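Local coordinates for rhusiopathiae surface protein B (Erysipelothrix rhusiopathiae, PDB 3V10) that probably binds collagen as a cell-wall-anchored surface adhesin, this chain being the collagen-binding region of the longer protein, at residues K2-T5 with N6-I9; L55-D59 with E60-R64; S65-A68 with M69-M73; K272-E275 with N276-N279. All coordinates share one frame; numbering follows the deposited sequence.

Interaction 1: K2-T5 with N6-I9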
ATOM      1  N   LYS A   2      16.788 -29.455   0.383  1.00 19.59           N
ATOM      2  CA  LYS A   2      17.917 -28.543   0.547  1.00 18.80           C
ATOM      3  C   LYS A   2      17.487 -27.089   0.711  1.00 18.43           C
ATOM      4  O   LYS A   2      16.643 -26.592  -0.036  1.00 16.50           O
ATOM      5  CB  LYS A   2      18.873 -28.662  -0.643  1.00 20.11           C
ATOM      6  CG  LYS A   2      20.092 -27.754  -0.541  1.00 20.83           C
ATOM      7  CD  LYS A   2      21.084 -28.022  -1.663  1.00 22.22           C
ATOM      8  CE  LYS A   2      22.252 -27.040  -1.615  1.00 24.16           C
ATOM      9  NZ  LYS A   2      22.988 -27.100  -0.315  1.00 26.05           N
ATOM     10  N   ASP A   3      18.084 -26.424   1.695  1.00 16.98           N
ATOM     11  CA  ASP A   3      17.809 -25.026   2.005  1.00 16.42           C
ATOM     12  C   ASP A   3      18.845 -24.136   1.319  1.00 16.09           C
ATOM     13  O   ASP A   3      20.042 -24.225   1.609  1.00 14.82           O
ATOM     14  CB  ASP A   3      17.866 -24.825   3.521  1.00 18.54           C
ATOM     15  CG  ASP A   3      17.550 -23.404   3.945  1.00 19.52           C
ATOM     16  OD1 ASP A   3      17.165 -22.583   3.086  1.00 19.78           O
ATOM     17  OD2 ASP A   3      17.682 -23.117   5.152  1.00 18.50           O
ATOM     18  N   TYR A   4      18.387 -23.277   0.413  1.00 13.71           N
ATOM     19  CA  TYR A   4      19.299 -22.385  -0.299  1.00 13.27           C
ATOM     20  C   TYR A   4      19.409 -20.972   0.260  1.00 12.53           C
ATOM     21  O   TYR A   4      20.037 -20.117  -0.350  1.00 11.13           O
ATOM     22  CB  TYR A   4      18.909 -22.301  -1.777  1.00 12.71           C
ATOM     23  CG  TYR A   4      19.312 -23.514  -2.575  1.00 14.66           C
ATOM     24  CD1 TYR A   4      18.481 -24.630  -2.658  1.00 13.33           C
ATOM     25  CD2 TYR A   4      20.544 -23.555  -3.231  1.00 13.13           C
ATOM     26  CE1 TYR A   4      18.865 -25.759  -3.376  1.00 14.27           C
ATOM     27  CE2 TYR A   4      20.939 -24.678  -3.945  1.00 12.53           C
ATOM     28  CZ  TYR A   4      20.098 -25.774  -4.014  1.00 11.87           C
ATOM     29  OH  TYR A   4      20.493 -26.892  -4.704  1.00 14.33           O
ATOM     30  N   THR A   5      18.822 -20.728   1.428  1.00 13.50           N
ATOM     31  CA  THR A   5      18.848 -19.402   2.029  1.00 13.84           C
ATOM     32  C   THR A   5      20.220 -18.725   2.077  1.00 15.71           C
ATOM     33  O   THR A   5      20.356 -17.557   1.720  1.00 17.41           O
ATOM     34  CB  THR A   5      18.249 -19.442   3.451  1.00 14.37           C
ATOM     35  OG1 THR A   5      16.888 -19.887   3.372  1.00 11.80           O
ATOM     36  CG2 THR A   5      18.280 -18.051   4.090  1.00 13.31           C
ATOM     37  N   ASN A   6      21.242 -19.447   2.510  1.00 16.84           N
ATOM     38  CA  ASN A   6      22.562 -18.840   2.581  1.00 18.06           C
ATOM     39  C   ASN A   6      23.510 -19.256   1.466  1.00 18.83           C
ATOM     40  O   ASN A   6      24.704 -18.963   1.525  1.00 21.62           O
ATOM     41  CB  ASN A   6      23.185 -19.104   3.945  1.00 18.86           C
ATOM     42  CG  ASN A   6      22.449 -18.383   5.054  1.00 20.60           C
ATOM     43  OD1 ASN A   6      22.402 -17.148   5.088  1.00 22.45           O
ATOM     44  ND2 ASN A   6      21.855 -19.142   5.959  1.00 19.36           N
ATOM     45  N   GLU A   7      22.971 -19.932   0.455  1.00 17.17           N
ATOM     46  CA  GLU A   7      23.761 -20.355  -0.704  1.00 16.46           C
ATOM     47  C   GLU A   7      23.932 -19.161  -1.644  1.00 17.84           C
ATOM     48  O   GLU A   7      23.129 -18.227  -1.619  1.00 15.86           O
ATOM     49  CB  GLU A   7      23.053 -21.484  -1.449  1.00 16.63           C
ATOM     50  CG  GLU A   7      23.122 -22.822  -0.761  1.00 16.00           C
ATOM     51  CD  GLU A   7      24.548 -23.328  -0.658  1.00 20.27           C
ATOM     52  OE1 GLU A   7      25.268 -22.895   0.259  1.00 22.43           O
ATOM     53  OE2 GLU A   7      24.955 -24.146  -1.505  1.00 22.99           O
ATOM     54  N   ALA A   8      24.963 -19.207  -2.488  1.00 16.26           N
ATOM     55  CA  ALA A   8      25.250 -18.118  -3.419  1.00 14.82           C
ATOM     56  C   ALA A   8      24.522 -18.246  -4.756  1.00 15.23           C
ATOM     57  O   ALA A   8      25.154 -18.226  -5.812  1.00 15.23           O
ATOM     58  CB  ALA A   8      26.755 -18.031  -3.656  1.00 16.30           C
ATOM     59  N   ILE A   9      23.198 -18.361  -4.713  1.00 14.25           N
ATOM     60  CA  ILE A   9      22.399 -18.496  -5.934  1.00 13.26           C
ATOM     61  C   ILE A   9      21.656 -17.219  -6.300  1.00 13.56           C
ATOM     62  O   ILE A   9      20.959 -17.170  -7.318  1.00 15.04           O
ATOM     63  CB  ILE A   9      21.346 -19.638  -5.814  1.00 13.04           C
ATOM     64  CG1 ILE A   9      20.441 -19.402  -4.603  1.00 12.38           C
ATOM     65  CG2 ILE A   9      22.043 -20.980  -5.697  1.00 14.22           C
ATOM     66  CD1 ILE A   9      19.164 -20.209  -4.633  1.00 11.21           C
TER
HETATM   67  O   HOH W   1      21.450 -22.376   3.173  1.00 25.26           O
HETATM   68  O   HOH W   2      22.608 -16.503   0.626  1.00 15.70           O
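Asn6 follows Thr5 as the second of the two central residues of a type I beta turn that runs from Tyr4 to Glu7. Its backbone N is tied back by a water that also donates to Asp3 O, while its side-chain OD1 accepts from the backbone N of Gly142. Glu7 closes the turn: Glu7 N donates to Tyr4 O over 3.0 Å, approaching from above the carbonyl plane. With CG beside its backbone N (chi1 -75°), Glu7 lays CG 3.6 Å from CD2 of the Tyr4 ring, and the bend at chi2 then turns the carboxylate towards Lys2, with ring and carboxylate planes 50° apart. Glu7 OE2 takes a hydrogen bond from Asn38 and stands 3.7 Å from Lys2 NZ, a long salt bridge. Two residues on, Ile9 returns to the same tyrosine, its CD1 3.5 Å from Tyr4 CB. The approach to the turn is set by Asp3, whose OD1 accepts from Thr5 N at 3.0 Å, an Asx turn, and also from Thr5 OG1 at 2.7 Å. All this precedes strand 10-16. Lys2 and Tyr4 make backbone hydrogen bonds with Phe50 of strand 50-54, the Tyr4 ring meets Phe45 edge-to-face, and Ile9 bonds through its backbone to Ser35 of strand 28-35.

Interaction 2: L55-D59 with E60-R64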
ATOM      1  N   LEU A  55      12.337 -10.209   6.458  1.00  8.81           N
ATOM      2  CA  LEU A  55      12.253  -8.760   6.447  1.00  9.18           C
ATOM      3  C   LEU A  55      12.860  -8.247   7.753  1.00 10.03           C
ATOM      4  O   LEU A  55      12.711  -8.863   8.806  1.00  9.16           O
ATOM      5  CB  LEU A  55      10.793  -8.326   6.293  1.00  7.81           C
ATOM      6  CG  LEU A  55      10.206  -8.621   4.906  1.00 10.81           C
ATOM      7  CD1 LEU A  55       8.689  -8.542   4.945  1.00  7.30           C
ATOM      8  CD2 LEU A  55      10.784  -7.645   3.874  1.00  9.95           C
ATOM      9  N   PRO A  56      13.552  -7.101   7.699  1.00  9.70           N
ATOM     10  CA  PRO A  56      14.195  -6.511   8.876  1.00 10.92           C
ATOM     11  C   PRO A  56      13.248  -5.917   9.908  1.00 10.86           C
ATOM     12  O   PRO A  56      12.080  -5.657   9.628  1.00 10.64           O
ATOM     13  CB  PRO A  56      15.108  -5.452   8.264  1.00  8.90           C
ATOM     14  CG  PRO A  56      14.250  -4.942   7.133  1.00  8.82           C
ATOM     15  CD  PRO A  56      13.666  -6.209   6.529  1.00  8.58           C
ATOM     16  N   SER A  57      13.766  -5.699  11.110  1.00  9.77           N
ATOM     17  CA  SER A  57      12.964  -5.113  12.169  1.00 11.40           C
ATOM     18  C   SER A  57      13.837  -4.823  13.375  1.00 11.57           C
ATOM     19  O   SER A  57      14.931  -5.360  13.496  1.00 11.22           O
ATOM     20  CB  SER A  57      11.867  -6.087  12.599  1.00 12.87           C
ATOM     21  OG  SER A  57      12.442  -7.230  13.210  1.00 14.79           O
ATOM     22  N   ASN A  58      13.362  -3.945  14.248  1.00 13.71           N
ATOM     23  CA  ASN A  58      14.067  -3.678  15.494  1.00 14.37           C
ATOM     24  C   ASN A  58      12.976  -3.666  16.552  1.00 15.73           C
ATOM     25  O   ASN A  58      11.909  -4.225  16.321  1.00 13.59           O
ATOM     26  CB  ASN A  58      14.889  -2.369  15.469  1.00 14.22           C
ATOM     27  CG  ASN A  58      14.066  -1.134  15.191  1.00 15.98           C
ATOM     28  OD1 ASN A  58      12.909  -1.034  15.582  1.00 15.13           O
ATOM     29  ND2 ASN A  58      14.689  -0.156  14.535  1.00 15.50           N
ATOM     30  N   ASP A  59      13.212  -3.050  17.702  1.00 16.22           N
ATOM     31  CA  ASP A  59      12.190  -3.056  18.745  1.00 18.98           C
ATOM     32  C   ASP A  59      10.969  -2.171  18.514  1.00 18.23           C
ATOM     33  O   ASP A  59       9.942  -2.354  19.171  1.00 18.57           O
ATOM     34  CB  ASP A  59      12.826  -2.717  20.098  1.00 23.24           C
ATOM     35  CG  ASP A  59      13.459  -3.928  20.760  1.00 29.09           C
ATOM     36  OD1 ASP A  59      14.228  -4.642  20.082  1.00 32.33           O
ATOM     37  OD2 ASP A  59      13.192  -4.166  21.960  1.00 32.33           O
ATOM     38  N   GLU A  60      11.062  -1.227  17.585  1.00 15.54           N
ATOM     39  CA  GLU A  60       9.940  -0.327  17.313  1.00 16.08           C
ATOM     40  C   GLU A  60       9.403  -0.399  15.883  1.00 13.47           C
ATOM     41  O   GLU A  60       8.236  -0.091  15.637  1.00 16.99           O
ATOM     42  CB  GLU A  60      10.344   1.120  17.621  1.00 15.41           C
ATOM     43  CG  GLU A  60      10.869   1.326  19.033  1.00 18.34           C
ATOM     44  CD  GLU A  60      11.205   2.775  19.330  1.00 19.05           C
ATOM     45  OE1 GLU A  60      11.735   3.468  18.433  1.00 18.88           O
ATOM     46  OE2 GLU A  60      10.947   3.216  20.468  1.00 22.47           O
ATOM     47  N   VAL A  61      10.250  -0.802  14.944  1.00 12.02           N
ATOM     48  CA  VAL A  61       9.850  -0.884  13.541  1.00 11.63           C
ATOM     49  C   VAL A  61      10.055  -2.282  12.960  1.00 11.97           C
ATOM     50  O   VAL A  61      11.147  -2.845  13.034  1.00 12.68           O
ATOM     51  CB  VAL A  61      10.652   0.129  12.685  1.00 11.82           C
ATOM     52  CG1 VAL A  61      10.187   0.080  11.227  1.00 10.91           C
ATOM     53  CG2 VAL A  61      10.485   1.519  13.246  1.00 13.09           C
ATOM     54  N   SER A  62       8.994  -2.844  12.386  1.00 12.88           N
ATOM     55  CA  SER A  62       9.063  -4.165  11.778  1.00 12.61           C
ATOM     56  C   SER A  62       8.435  -4.139  10.394  1.00 11.35           C
ATOM     57  O   SER A  62       7.373  -3.552  10.196  1.00 11.85           O
ATOM     58  CB  SER A  62       8.333  -5.205  12.646  1.00 15.13           C
ATOM     59  OG  SER A  62       9.043  -5.471  13.846  1.00 21.52           O
ATOM     60  N   LEU A  63       9.113  -4.752   9.431  1.00 10.58           N
ATOM     61  CA  LEU A  63       8.586  -4.832   8.076  1.00  9.97           C
ATOM     62  C   LEU A  63       7.930  -6.191   7.958  1.00  9.45           C
ATOM     63  O   LEU A  63       8.438  -7.174   8.498  1.00 10.13           O
ATOM     64  CB  LEU A  63       9.703  -4.706   7.037  1.00 10.71           C
ATOM     65  CG  LEU A  63      10.048  -3.276   6.617  1.00 13.17           C
ATOM     66  CD1 LEU A  63      10.603  -2.514   7.807  1.00 10.98           C
ATOM     67  CD2 LEU A  63      11.063  -3.311   5.480  1.00 12.84           C
ATOM     68  N   ARG A  64       6.798  -6.246   7.266  1.00  8.49           N
ATOM     69  CA  ARG A  64       6.081  -7.504   7.101  1.00 10.14           C
ATOM     70  C   ARG A  64       5.335  -7.535   5.773  1.00  8.80           C
ATOM     71  O   ARG A  64       5.161  -6.502   5.114  1.00  9.03           O
ATOM     72  CB  ARG A  64       5.087  -7.701   8.252  1.00 13.03           C
ATOM     73  CG  ARG A  64       3.908  -6.734   8.250  1.00 14.14           C
ATOM     74  CD  ARG A  64       2.860  -7.155   9.269  1.00 18.68           C
ATOM     75  NE  ARG A  64       1.588  -6.460   9.080  1.00 22.19           N
ATOM     76  CZ  ARG A  64       1.421  -5.152   9.242  1.00 22.78           C
ATOM     77  NH1 ARG A  64       0.234  -4.602   9.049  1.00 25.27           N
ATOM     78  NH2 ARG A  64       2.444  -4.391   9.600  1.00 25.57           N
TER
HETATM   79  O   HOH W   3       8.839  -4.177  16.143  1.00 33.23           O
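Asn58 turns its CG between its own backbone N and carbonyl carbon (chi1 59°), and this torsion swings the amide back over the bend to meet Glu60 and Val61. At chi2 33°, Asn58 OD1 accepts two backbone bonds, from Glu60 N and from Val61 N, each 2.7 Å long; the donors arrive from opposite faces of the amide plane. The side chain thus bridges the reversal from within, the Glu60 N bond being that of an Asx turn. The backbones then pair: Asn58 N donates to Val61 O over 2.8 Å and Leu63 N to Pro56 O over 3.1 Å, the latter almost straight in line with the carbonyl. Between these bonds Ser57 and Ser62 form a single antiparallel bridge. Ser62 OG comes within 3.1 Å of Ser57 CB, and one water joins it to Asn58 O. Towards the far end the pairing becomes apolar. Leu55 CB rests 3.9 Å from Leu63 CB, Leu55 CD1 reaches the backbone of Arg64, and the Pro56 ring meets Leu63 CD2 through CG. The hairpin-like reversal links strand 50-54 to strand 61-65 within the bacterial Ig domain. Leu55 and Leu63 both pack on Phe30 of strand 28-35, Val61 and Leu63 touch Ile151 of strand 150-153, and strand 61-65 pairs antiparallel with strand 112-123, where Arg64 has a salt bridge to Asp122.

Interaction 3: S65-A68 with M69-M73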
ATOM      1  N   SER A  65       4.917  -8.727   5.369  1.00  7.29           N
ATOM      2  CA  SER A  65       4.169  -8.878   4.129  1.00  8.86           C
ATOM      3  C   SER A  65       2.796  -8.232   4.328  1.00  7.33           C
ATOM      4  O   SER A  65       2.340  -8.078   5.460  1.00  8.70           O
ATOM      5  CB  SER A  65       4.007 -10.368   3.793  1.00  7.97           C
ATOM      6  OG  SER A  65       3.006 -10.573   2.811  1.00  8.54           O
ATOM      7  N   LEU A  66       2.146  -7.834   3.242  1.00  9.06           N
ATOM      8  CA  LEU A  66       0.814  -7.234   3.341  1.00 10.78           C
ATOM      9  C   LEU A  66      -0.236  -8.329   3.492  1.00 12.58           C
ATOM     10  O   LEU A  66      -1.391  -8.061   3.838  1.00 13.10           O
ATOM     11  CB  LEU A  66       0.476  -6.436   2.081  1.00 12.24           C
ATOM     12  CG  LEU A  66       1.034  -5.028   1.877  1.00 13.71           C
ATOM     13  CD1 LEU A  66       2.556  -5.040   1.931  1.00 16.68           C
ATOM     14  CD2 LEU A  66       0.542  -4.511   0.524  1.00 14.46           C
ATOM     15  N   ARG A  67       0.173  -9.561   3.217  1.00 12.08           N
ATOM     16  CA  ARG A  67      -0.725 -10.710   3.277  1.00 10.50           C
ATOM     17  C   ARG A  67      -0.923 -11.283   4.681  1.00 10.94           C
ATOM     18  O   ARG A  67      -0.110 -11.063   5.581  1.00 10.77           O
ATOM     19  CB  ARG A  67      -0.199 -11.820   2.358  1.00  9.94           C
ATOM     20  CG  ARG A  67       0.138 -11.386   0.930  1.00  9.78           C
ATOM     21  CD  ARG A  67      -1.074 -10.811   0.210  1.00 11.81           C
ATOM     22  NE  ARG A  67      -2.201 -11.740   0.189  1.00 14.71           N
ATOM     23  CZ  ARG A  67      -2.287 -12.803  -0.604  1.00 15.11           C
ATOM     24  NH1 ARG A  67      -1.313 -13.083  -1.456  1.00 15.47           N
ATOM     25  NH2 ARG A  67      -3.350 -13.594  -0.539  1.00 17.69           N
ATOM     26  N   ALA A  68      -2.020 -12.015   4.860  1.00  9.29           N
ATOM     27  CA  ALA A  68      -2.303 -12.659   6.140  1.00  9.68           C
ATOM     28  C   ALA A  68      -1.274 -13.774   6.314  1.00  6.66           C
ATOM     29  O   ALA A  68      -0.764 -14.308   5.326  1.00  8.62           O
ATOM     30  CB  ALA A  68      -3.707 -13.249   6.135  1.00  9.35           C
ATOM     31  N   MET A  69      -0.971 -14.134   7.561  1.00  9.25           N
ATOM     32  CA  MET A  69      -0.003 -15.204   7.820  1.00  8.69           C
ATOM     33  C   MET A  69      -0.516 -16.485   7.159  1.00 10.79           C
ATOM     34  O   MET A  69      -1.709 -16.788   7.218  1.00 10.19           O
ATOM     35  CB  MET A  69       0.175 -15.406   9.340  1.00 11.20           C
ATOM     36  CG  MET A  69       1.146 -16.533   9.764  1.00 12.21           C
ATOM     37  SD  MET A  69       1.529 -16.563  11.572  1.00  3.53           S
ATOM     38  CE  MET A  69       0.093 -17.411  12.236  1.00 12.95           C
ATOM     39  N   GLY A  70       0.384 -17.217   6.507  1.00  7.53           N
ATOM     40  CA  GLY A  70      -0.004 -18.453   5.849  1.00  8.76           C
ATOM     41  C   GLY A  70      -0.553 -18.301   4.437  1.00 10.03           C
ATOM     42  O   GLY A  70      -0.961 -19.287   3.834  1.00 10.21           O
ATOM     43  N   SER A  71      -0.565 -17.085   3.900  1.00  9.17           N
ATOM     44  CA  SER A  71      -1.073 -16.872   2.546  1.00 10.82           C
ATOM     45  C   SER A  71      -0.128 -17.511   1.532  1.00 12.20           C
ATOM     46  O   SER A  71       1.084 -17.513   1.728  1.00 10.48           O
ATOM     47  CB  SER A  71      -1.213 -15.373   2.263  1.00 10.73           C
ATOM     48  OG  SER A  71      -2.186 -14.790   3.110  1.00 15.15           O
ATOM     49  N   LYS A  72      -0.685 -18.056   0.454  1.00 11.65           N
ATOM     50  CA  LYS A  72       0.122 -18.703  -0.579  1.00 14.48           C
ATOM     51  C   LYS A  72      -0.081 -18.084  -1.959  1.00 14.90           C
ATOM     52  O   LYS A  72      -1.175 -17.627  -2.296  1.00 14.67           O
ATOM     53  CB  LYS A  72      -0.214 -20.196  -0.667  1.00 17.79           C
ATOM     54  CG  LYS A  72       0.504 -21.091   0.330  1.00 22.60           C
ATOM     55  CD  LYS A  72      -0.010 -20.910   1.738  1.00 24.96           C
ATOM     56  CE  LYS A  72       0.460 -22.052   2.625  1.00 24.75           C
ATOM     57  NZ  LYS A  72      -0.049 -21.910   4.008  1.00 22.77           N
ATOM     58  N   MET A  73       0.980 -18.088  -2.757  1.00 13.26           N
ATOM     59  CA  MET A  73       0.935 -17.552  -4.114  1.00 14.49           C
ATOM     60  C   MET A  73       1.759 -18.472  -5.010  1.00 15.02           C
ATOM     61  O   MET A  73       2.892 -18.816  -4.685  1.00 14.37           O
ATOM     62  CB  MET A  73       1.516 -16.130  -4.153  1.00 14.77           C
ATOM     63  CG  MET A  73       1.560 -15.506  -5.546  1.00 17.92           C
ATOM     64  SD  MET A  73       2.243 -13.823  -5.642  1.00 13.34           S
ATOM     65  CE  MET A  73       3.917 -14.165  -6.080  1.00 19.90           C
TER
HETATM   66  O   HOH W   4      -2.389 -15.506  -3.068  1.00 28.09           O
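Arg67 and Ser71 face each other across the turn, with the serine CB over the centre of the guanidinium plane, 3.9 Å above it. The arginine reaches this position by folding: chi2 (-60°) and chi3 (-56°) both bend the chain, so that the flat head comes back over Ser71 and does not extend away from it. Arg67 CB also lies 3.7 Å from Ser71 CB, and the serine therefore meets the arginine at both its root and its head. In the plane of the guanidinium, at its edge, a water accepts from Arg67 NH1 and donates to Lys72 O, linking the guanidinium to the next residue along strand 71-77. The hydroxyl of Ser71 is directed elsewhere. With OG anti to the carbonyl carbon (chi1 -65°), it donates to Ala68 O over 2.7 Å, and the Ser71 backbone N donates to the same oxygen over 3.1 Å. Both donors come from one face of the Ala68 carbonyl. The N-H bond closes a type II beta turn from Ala68 to Ser71, with Gly70 at a positive phi, and the hydroxyl bond reinforces it; Gly70 and Ser71 together oppose Phe92 of strand 85-93 in a G1 beta bulge. Ahead of the turn, Arg67 N donates to Ser65 OG over 3.0 Å, an ST turn that fixes the backbone from which the arginine springs. Beyond the two segments the arginine side chain touches His178 and Asp310. The chemistry is thus divided: one carbonyl oxygen gripped twice by a single residue reinforces the turn, while the guanidinium adds a flat face on which Ser71 CB packs and a water-mediated link.

Interaction 4: K272-E275 with N276-N279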
ATOM      1  N   LYS A 272      -3.871  -5.661 -12.380  1.00 19.99           N
ATOM      2  CA  LYS A 272      -2.781  -6.101 -11.504  1.00 21.30           C
ATOM      3  C   LYS A 272      -1.397  -5.547 -11.789  1.00 21.50           C
ATOM      4  O   LYS A 272      -0.534  -5.577 -10.924  1.00 20.57           O
ATOM      5  CB  LYS A 272      -2.714  -7.638 -11.531  1.00 22.59           C
ATOM      6  CG  LYS A 272      -2.044  -8.299 -10.347  1.00 24.08           C
ATOM      7  CD  LYS A 272      -2.956  -8.240  -9.126  1.00 27.38           C
ATOM      8  CE  LYS A 272      -4.447  -8.643  -9.417  1.00 26.38           C
ATOM      9  NZ  LYS A 272      -5.423  -7.615  -9.955  1.00 28.24           N
ATOM     10  N   LYS A 273      -1.183  -5.055 -12.998  1.00 21.18           N
ATOM     11  CA  LYS A 273       0.133  -4.561 -13.381  1.00 22.20           C
ATOM     12  C   LYS A 273       0.342  -3.048 -13.455  1.00 21.62           C
ATOM     13  O   LYS A 273       1.433  -2.585 -13.796  1.00 22.27           O
ATOM     14  CB  LYS A 273       0.542  -5.198 -14.715  1.00 23.19           C
ATOM     15  CG  LYS A 273       0.751  -6.698 -14.632  1.00 24.92           C
ATOM     16  CD  LYS A 273       1.958  -7.032 -13.758  1.00 27.33           C
ATOM     17  CE  LYS A 273       2.280  -8.519 -13.784  1.00 27.91           C
ATOM     18  NZ  LYS A 273       1.183  -9.340 -13.196  1.00 29.98           N
ATOM     19  N   LEU A 274      -0.686  -2.270 -13.142  1.00 20.66           N
ATOM     20  CA  LEU A 274      -0.545  -0.815 -13.185  1.00 20.00           C
ATOM     21  C   LEU A 274       0.431  -0.377 -12.093  1.00 20.15           C
ATOM     22  O   LEU A 274       0.296  -0.786 -10.938  1.00 18.20           O
ATOM     23  CB  LEU A 274      -1.911  -0.150 -12.980  1.00 20.63           C
ATOM     24  CG  LEU A 274      -2.061   1.289 -13.477  1.00 19.17           C
ATOM     25  CD1 LEU A 274      -1.842   1.347 -14.979  1.00 21.38           C
ATOM     26  CD2 LEU A 274      -3.449   1.789 -13.130  1.00 21.19           C
ATOM     27  N   GLU A 275       1.409   0.446 -12.454  1.00 19.75           N
ATOM     28  CA  GLU A 275       2.403   0.909 -11.500  1.00 19.34           C
ATOM     29  C   GLU A 275       1.858   1.715 -10.314  1.00 17.21           C
ATOM     30  O   GLU A 275       2.366   1.602  -9.203  1.00 16.94           O
ATOM     31  CB  GLU A 275       3.452   1.703 -12.252  1.00 22.66           C
ATOM     32  CG  GLU A 275       3.996   0.950 -13.460  1.00 28.55           C
ATOM     33  CD  GLU A 275       5.516   0.739 -13.393  1.00 31.83           C
ATOM     34  OE1 GLU A 275       6.063  -0.203 -14.033  1.00 34.76           O
ATOM     35  OE2 GLU A 275       6.179   1.533 -12.694  1.00 34.80           O
ATOM     36  N   ASN A 276       0.830   2.525 -10.554  1.00 15.75           N
ATOM     37  CA  ASN A 276       0.218   3.319  -9.481  1.00 14.73           C
ATOM     38  C   ASN A 276      -1.300   3.367  -9.641  1.00 13.80           C
ATOM     39  O   ASN A 276      -1.806   3.349 -10.759  1.00 13.49           O
ATOM     40  CB  ASN A 276       0.741   4.765  -9.472  1.00 17.67           C
ATOM     41  CG  ASN A 276       2.251   4.846  -9.443  1.00 19.97           C
ATOM     42  OD1 ASN A 276       2.893   4.985 -10.484  1.00 22.87           O
ATOM     43  ND2 ASN A 276       2.826   4.754  -8.254  1.00 18.29           N
ATOM     44  N   TYR A 277      -2.019   3.416  -8.524  1.00 11.79           N
ATOM     45  CA  TYR A 277      -3.481   3.503  -8.545  1.00 10.77           C
ATOM     46  C   TYR A 277      -3.783   4.910  -8.064  1.00 10.21           C
ATOM     47  O   TYR A 277      -3.621   5.220  -6.887  1.00  9.24           O
ATOM     48  CB  TYR A 277      -4.092   2.462  -7.611  1.00  8.54           C
ATOM     49  CG  TYR A 277      -3.816   1.050  -8.074  1.00  9.95           C
ATOM     50  CD1 TYR A 277      -4.482   0.512  -9.176  1.00  9.69           C
ATOM     51  CD2 TYR A 277      -2.841   0.273  -7.451  1.00 12.24           C
ATOM     52  CE1 TYR A 277      -4.178  -0.765  -9.652  1.00  9.57           C
ATOM     53  CE2 TYR A 277      -2.529  -0.997  -7.918  1.00 14.06           C
ATOM     54  CZ  TYR A 277      -3.195  -1.512  -9.013  1.00 12.11           C
ATOM     55  OH  TYR A 277      -2.867  -2.774  -9.461  1.00 13.15           O
ATOM     56  N   LYS A 278      -4.215   5.760  -8.990  1.00 10.94           N
ATOM     57  CA  LYS A 278      -4.470   7.159  -8.675  1.00 11.67           C
ATOM     58  C   LYS A 278      -5.906   7.540  -8.364  1.00 10.82           C
ATOM     59  O   LYS A 278      -6.845   6.807  -8.653  1.00 11.28           O
ATOM     60  CB  LYS A 278      -3.988   8.040  -9.831  1.00 14.13           C
ATOM     61  CG  LYS A 278      -2.570   7.754 -10.296  1.00 17.16           C
ATOM     62  CD  LYS A 278      -2.174   8.672 -11.445  1.00 20.07           C
ATOM     63  CE  LYS A 278      -0.787   8.329 -11.973  1.00 24.23           C
ATOM     64  NZ  LYS A 278      -0.748   6.978 -12.585  1.00 25.04           N
ATOM     65  N   ASN A 279      -6.047   8.724  -7.776  1.00 10.53           N
ATOM     66  CA  ASN A 279      -7.341   9.287  -7.442  1.00 13.46           C
ATOM     67  C   ASN A 279      -7.139  10.796  -7.441  1.00 14.32           C
ATOM     68  O   ASN A 279      -6.214  11.303  -6.807  1.00 15.33           O
ATOM     69  CB  ASN A 279      -7.804   8.822  -6.062  1.00 16.69           C
ATOM     70  CG  ASN A 279      -9.205   9.290  -5.737  1.00 17.10           C
ATOM     71  OD1 ASN A 279     -10.130   9.116  -6.529  1.00 18.33           O
ATOM     72  ND2 ASN A 279      -9.372   9.882  -4.567  1.00 17.01           N
TER
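Leu274 and Tyr277 supply the apolar part of the contact, Leu274 CB lying 4.1 Å from Tyr277 CE1. The leucine CG is swung away from its backbone N (chi1 -159°), which carries CD2 to 3.3 Å from Asn276 O, two residues on. A methyl group and a carbonyl oxygen thus meet closely, without any polar bond between them. A second kind of contact sets polar atoms of one segment beside backbone of the other. The Tyr277 OH lies 3.9 Å from Lys272 CA, and Leu274 O approaches the ring obliquely, 4.0 Å from the same hydroxyl oxygen. Asn276 folds against the preceding peptide, its CG 3.3 Å from Glu275 O, but its amide N makes no hydrogen bond to that oxygen because the angle is poor. Hydrogen bonding is supplied from outside the two segments: Tyr277 OH bonds to Asp271 O, Asn307 ND2 bonds to both Lys272 O and Leu274 O, and Tyr277 pairs through its backbone with Val305 of strand 303-306. Tyr277 is buried, its side chain also touching Met181 and Phe309, at the point where the loop after strand 260-269 enters strand 276-286 in the collagen-binding domain. Across the two segments, then, the contact is one of van der Waals packing. With no hydrogen bond between them, the shape of the bend probably depends on the packing of Tyr277 and on the outside bonds of Asp271 and Asn307.

None of the four contacts is wholly core. Interactions 1 and 2 are partly buried, whereas interactions 3 and 4 lie at the surface, although Tyr277 itself is buried. Interactions 2 and 3 follow each other in the chain, through strand 61-65 and on to strand 71-77, and touch where Leu55 CD1 packs on Ser65 N; both reach the same mixed sheet. Interaction 1 bonds to strands 28-35 and 50-54 of that sheet, its centre about 23 Å from that of interaction 2, and interaction 4 belongs to the collagen-binding domain. Their chemistry differs accordingly: doubly accepting oxygens, from a carboxylate, an amide and a backbone carbonyl, occur at or beside the bends of interactions 1 to 3, while interaction 4 has no hydrogen bond between its segments.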